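Local coordinates for BT_2262 (uncharacterised lipoprotein) (Bacteroides thetaiotaomicron, PDB 5FQ8) that is of unknown function but is a lipoprotein of a gut Bacteroides, probably at the cell surface, found with another protein and probably part of an outer-membrane nutrient-uptake assembly, at residues Y147-L159 with L168-D180. Numbering follows the deposited sequence.
Sequences YGPDYAMVGKFEL and LESYVAGWGDSMD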
loop_
_atom_site.group_PDB
_atom_site.type_symbol
_atom_site.label_atom_id
_atom_site.label_comp_id
_atom_site.label_asym_id
_atom_site.label_seq_id
_atom_site.Cartn_x
_atom_site.Cartn_y
_atom_site.Cartn_z
ATOM N N TYR G 147 35.634 -18.423 33.998
ATOM C CA TYR G 147 35.484 -19.871 34.022
ATOM C C TYR G 147 35.087 -20.409 35.390
ATOM O O TYR G 147 34.668 -21.564 35.477
ATOM C CB TYR G 147 36.779 -20.539 33.574
ATOM C CG TYR G 147 37.120 -20.367 32.112
ATOM C CD1 TYR G 147 36.135 -20.154 31.163
ATOM C CD2 TYR G 147 38.436 -20.435 31.682
ATOM C CE1 TYR G 147 36.458 -20.005 29.828
ATOM C CE2 TYR G 147 38.768 -20.288 30.357
ATOM C CZ TYR G 147 37.778 -20.073 29.433
ATOM O OH TYR G 147 38.111 -19.928 28.106
ATOM N N GLY G 148 35.209 -19.620 36.455
ATOM C CA GLY G 148 34.794 -20.064 37.765
ATOM C C GLY G 148 35.962 -20.370 38.679
ATOM O O GLY G 148 37.116 -20.412 38.251
ATOM N N PRO G 149 35.684 -20.592 39.965
ATOM C CA PRO G 149 36.779 -20.891 40.895
ATOM C C PRO G 149 37.448 -22.213 40.610
ATOM O O PRO G 149 38.639 -22.363 40.912
ATOM C CB PRO G 149 36.089 -20.905 42.267
ATOM C CG PRO G 149 34.741 -20.316 42.050
ATOM C CD PRO G 149 34.379 -20.630 40.637
ATOM N N ASP G 150 36.715 -23.183 40.057
ATOM C CA ASP G 150 37.323 -24.465 39.729
ATOM C C ASP G 150 38.547 -24.269 38.857
ATOM O O ASP G 150 39.535 -25.000 38.981
ATOM C CB ASP G 150 36.312 -25.368 39.030
ATOM C CG ASP G 150 35.339 -25.981 39.990
ATOM O OD1 ASP G 150 35.721 -26.183 41.153
ATOM O OD2 ASP G 150 34.196 -26.255 39.587
ATOM N N TYR G 151 38.517 -23.260 37.999
ATOM C CA TYR G 151 39.662 -22.953 37.151
ATOM C C TYR G 151 40.562 -21.895 37.767
ATOM O O TYR G 151 41.038 -20.990 37.084
ATOM C CB TYR G 151 39.173 -22.535 35.773
ATOM C CG TYR G 151 38.314 -23.587 35.114
ATOM C CD1 TYR G 151 36.957 -23.683 35.407
ATOM C CD2 TYR G 151 38.855 -24.494 34.218
ATOM C CE1 TYR G 151 36.163 -24.643 34.821
ATOM C CE2 TYR G 151 38.068 -25.453 33.625
ATOM C CZ TYR G 151 36.720 -25.522 33.931
ATOM O OH TYR G 151 35.928 -26.477 33.346
ATOM N N ALA G 152 40.788 -21.992 39.072
ATOM C CA ALA G 152 41.804 -21.230 39.777
ATOM C C ALA G 152 42.841 -22.205 40.310
ATOM O O ALA G 152 42.503 -23.328 40.693
ATOM C CB ALA G 152 41.200 -20.426 40.921
ATOM N N MET G 153 44.103 -21.781 40.338
ATOM C CA MET G 153 45.199 -22.689 40.669
ATOM C C MET G 153 45.555 -22.536 42.140
ATOM O O MET G 153 46.403 -21.732 42.514
ATOM C CB MET G 153 46.398 -22.421 39.778
ATOM C CG MET G 153 47.515 -23.420 39.962
ATOM S SD MET G 153 48.816 -23.181 38.761
ATOM C CE MET G 153 50.200 -23.071 39.872
ATOM N N VAL G 154 44.916 -23.339 42.985
ATOM C CA VAL G 154 45.157 -23.282 44.421
ATOM C C VAL G 154 46.503 -23.918 44.726
ATOM O O VAL G 154 47.119 -24.529 43.848
ATOM C CB VAL G 154 44.025 -23.975 45.199
ATOM C CG1 VAL G 154 42.693 -23.367 44.829
ATOM C CG2 VAL G 154 44.020 -25.458 44.909
ATOM N N GLY G 155 46.974 -23.772 45.955
ATOM C CA GLY G 155 48.209 -24.409 46.361
ATOM C C GLY G 155 48.774 -23.751 47.602
ATOM O O GLY G 155 48.154 -22.876 48.199
ATOM N N LYS G 156 49.969 -24.206 47.981
ATOM C CA LYS G 156 50.691 -23.661 49.123
ATOM C C LYS G 156 52.099 -23.263 48.700
ATOM O O LYS G 156 52.639 -23.766 47.712
ATOM C CB LYS G 156 50.764 -24.666 50.283
ATOM C CG LYS G 156 49.472 -25.418 50.540
ATOM C CD LYS G 156 49.448 -26.069 51.917
ATOM C CE LYS G 156 48.338 -27.106 52.010
ATOM N NZ LYS G 156 47.633 -27.119 53.326
ATOM N N PHE G 157 52.693 -22.341 49.460
ATOM C CA PHE G 157 54.084 -21.959 49.250
ATOM C C PHE G 157 54.698 -21.525 50.577
ATOM O O PHE G 157 53.996 -21.045 51.469
ATOM C CB PHE G 157 54.216 -20.862 48.181
ATOM C CG PHE G 157 53.443 -19.600 48.469
ATOM C CD1 PHE G 157 53.894 -18.686 49.399
ATOM C CD2 PHE G 157 52.282 -19.313 47.777
ATOM C CE1 PHE G 157 53.219 -17.516 49.642
ATOM C CE2 PHE G 157 51.585 -18.147 48.024
ATOM C CZ PHE G 157 52.053 -17.248 48.962
ATOM N N GLU G 158 56.020 -21.702 50.700
ATOM C CA GLU G 158 56.753 -21.514 51.958
ATOM C C GLU G 158 57.797 -20.411 51.806
ATOM O O GLU G 158 58.829 -20.617 51.160
ATOM C CB GLU G 158 57.421 -22.812 52.400
ATOM C CG GLU G 158 58.150 -22.715 53.728
ATOM C CD GLU G 158 59.082 -23.881 53.977
ATOM O OE1 GLU G 158 58.708 -25.030 53.657
ATOM O OE2 GLU G 158 60.195 -23.644 54.489
ATOM N N LEU G 159 57.543 -19.257 52.425
ATOM C CA LEU G 159 58.390 -18.079 52.251
ATOM C C LEU G 159 59.796 -18.312 52.786
ATOM O O LEU G 159 59.976 -18.639 53.963
ATOM C CB LEU G 159 57.752 -16.884 52.955
ATOM C CG LEU G 159 58.470 -15.543 52.869
ATOM C CD1 LEU G 159 58.400 -15.008 51.464
ATOM C CD2 LEU G 159 57.837 -14.572 53.833
ATOM N N LEU G 168 54.857 -25.344 47.365
ATOM C CA LEU G 168 54.649 -26.631 48.013
ATOM C C LEU G 168 53.722 -27.519 47.197
ATOM O O LEU G 168 54.000 -28.703 46.997
ATOM C CB LEU G 168 54.074 -26.427 49.417
ATOM C CG LEU G 168 55.000 -26.087 50.587
ATOM C CD1 LEU G 168 55.752 -27.316 51.066
ATOM C CD2 LEU G 168 55.963 -24.995 50.204
ATOM N N GLU G 169 52.622 -26.955 46.712
ATOM C CA GLU G 169 51.561 -27.730 46.093
ATOM C C GLU G 169 50.772 -26.798 45.185
ATOM O O GLU G 169 50.747 -25.585 45.404
ATOM C CB GLU G 169 50.673 -28.370 47.174
ATOM C CG GLU G 169 49.313 -28.882 46.732
ATOM C CD GLU G 169 49.360 -30.257 46.092
ATOM O OE1 GLU G 169 50.329 -30.547 45.361
ATOM O OE2 GLU G 169 48.424 -31.055 46.329
ATOM N N SER G 170 50.175 -27.364 44.137
ATOM C CA SER G 170 49.307 -26.597 43.255
ATOM C C SER G 170 48.359 -27.546 42.543
ATOM O O SER G 170 48.731 -28.669 42.200
ATOM C CB SER G 170 50.096 -25.801 42.222
ATOM O OG SER G 170 50.234 -26.566 41.042
ATOM N N TYR G 171 47.135 -27.075 42.309
ATOM C CA TYR G 171 46.103 -27.929 41.737
ATOM C C TYR G 171 45.005 -27.079 41.112
ATOM O O TYR G 171 44.496 -26.156 41.754
ATOM C CB TYR G 171 45.512 -28.845 42.808
ATOM C CG TYR G 171 44.546 -29.858 42.267
ATOM C CD1 TYR G 171 45.000 -30.961 41.565
ATOM C CD2 TYR G 171 43.181 -29.717 42.460
ATOM C CE1 TYR G 171 44.122 -31.895 41.066
ATOM C CE2 TYR G 171 42.294 -30.647 41.964
ATOM C CZ TYR G 171 42.772 -31.735 41.268
ATOM O OH TYR G 171 41.903 -32.674 40.769
ATOM N N VAL G 172 44.642 -27.400 39.873
ATOM C CA VAL G 172 43.516 -26.782 39.179
ATOM C C VAL G 172 42.442 -27.842 39.012
ATOM O O VAL G 172 42.617 -28.801 38.254
ATOM C CB VAL G 172 43.917 -26.212 37.816
ATOM C CG1 VAL G 172 42.692 -25.708 37.090
ATOM C CG2 VAL G 172 44.917 -25.111 37.982
ATOM N N ALA G 173 41.327 -27.666 39.705
ATOM C CA ALA G 173 40.231 -28.609 39.570
ATOM C C ALA G 173 39.549 -28.418 38.224
ATOM O O ALA G 173 39.345 -27.293 37.768
ATOM C CB ALA G 173 39.228 -28.429 40.708
ATOM N N GLY G 174 39.219 -29.523 37.574
ATOM C CA GLY G 174 38.499 -29.475 36.323
ATOM C C GLY G 174 39.360 -29.596 35.090
ATOM O O GLY G 174 38.815 -29.691 33.984
ATOM N N TRP G 175 40.678 -29.594 35.238
ATOM C CA TRP G 175 41.557 -29.819 34.107
ATOM C C TRP G 175 42.598 -30.892 34.355
ATOM O O TRP G 175 43.214 -31.354 33.390
ATOM C CB TRP G 175 42.263 -28.517 33.702
ATOM C CG TRP G 175 41.593 -27.805 32.563
ATOM C CD1 TRP G 175 40.773 -28.353 31.624
ATOM C CD2 TRP G 175 41.682 -26.411 32.251
ATOM N NE1 TRP G 175 40.348 -27.390 30.746
ATOM C CE2 TRP G 175 40.893 -26.188 31.110
ATOM C CE3 TRP G 175 42.353 -25.331 32.827
ATOM C CZ2 TRP G 175 40.756 -24.930 30.533
ATOM C CZ3 TRP G 175 42.216 -24.082 32.252
ATOM C CH2 TRP G 175 41.426 -23.892 31.118
ATOM N N GLY G 176 42.797 -31.318 35.595
ATOM C CA GLY G 176 43.840 -32.272 35.925
ATOM C C GLY G 176 44.195 -32.116 37.389
ATOM O O GLY G 176 43.663 -32.866 38.197
ATOM N N ASP G 177 45.083 -31.191 37.768
ATOM C CA ASP G 177 46.016 -30.428 36.922
ATOM C C ASP G 177 46.886 -29.603 37.851
ATOM O O ASP G 177 46.397 -29.071 38.844
ATOM C CB ASP G 177 45.330 -29.481 35.936
ATOM C CG ASP G 177 46.173 -29.220 34.712
ATOM O OD1 ASP G 177 47.127 -29.990 34.479
ATOM O OD2 ASP G 177 45.879 -28.259 33.977
ATOM N N SER G 178 48.168 -29.473 37.525
ATOM C CA SER G 178 49.080 -28.652 38.306
ATOM C C SER G 178 50.033 -27.939 37.357
ATOM O O SER G 178 50.084 -28.226 36.159
ATOM C CB SER G 178 49.855 -29.491 39.324
ATOM O OG SER G 178 49.041 -30.513 39.868
ATOM N N MET G 179 50.800 -27.003 37.906
ATOM C CA MET G 179 51.713 -26.214 37.098
ATOM C C MET G 179 52.915 -27.046 36.654
ATOM O O MET G 179 53.189 -28.130 37.172
ATOM C CB MET G 179 52.215 -25.011 37.877
ATOM C CG MET G 179 52.936 -25.413 39.133
ATOM S SD MET G 179 53.787 -24.056 39.924
ATOM C CE MET G 179 54.623 -24.962 41.211
ATOM N N ASP G 180 53.654 -26.497 35.691
ATOM C CA ASP G 180 54.884 -27.123 35.209
ATOM C C ASP G 180 56.069 -26.709 36.077
ATOM O O ASP G 180 56.647 -27.536 36.788
ATOM C CB ASP G 180 55.112 -26.770 33.736
ATOM C CG ASP G 180 54.243 -27.584 32.808
ATOM O OD1 ASP G 180 54.018 -28.774 33.098
ATOM O OD2 ASP G 180 53.789 -27.036 31.787
#
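Lys-156 O takes two backbone N-H groups from the facing strand: Leu-168 N at 2.7 Å and, more weakly, Glu-169 N at 3.3 Å. With both residues set against one, this is a classic beta bulge in the antiparallel hairpin of strands 154-159 and 165-171, part of the C-terminal beta domain. Lys-156 N returns a bond to Glu-169 O, and two residues further along Tyr-171 N binds Val-154 O at 3.0 Å, with Val-154 N giving a weak bond back to Tyr-171 O. Between these rungs Gly-155 faces Ser-170, their CA atoms 4.0 Å apart, and Gly-155 CA makes a CA-H...O contact of 3.0 Å with Glu-169 O. From the bulge itself, Leu-168 lays CD2 alongside Glu-158 CB.

Met-153, just before its strand, stretches over the buried side of the hairpin. Its CG is anti to the backbone N (chi1 -174°), and the chain passes Val-172 CG2 before bending at chi3 to bring CE up to Met-179 CB and Ser-170 CB. Val-198 of strand 193-200 packs on both methionines. Ser-170 also ties down the returning chain: its OG accepts a nearly straight bond from Met-179 N, while its carbonyl O receives Ser-178 OG.

At the far end, Tyr-151 stands edge-to-face on the indole of Trp-175, planes at 81°. Trp-175 also meets the ring of Tyr-141 and gives a weak NE1 bond to the backbone of the chain of another protein. Tyr-151 CE2 lies 3.9 Å from Trp-175 CE2, over the centre of the ring system.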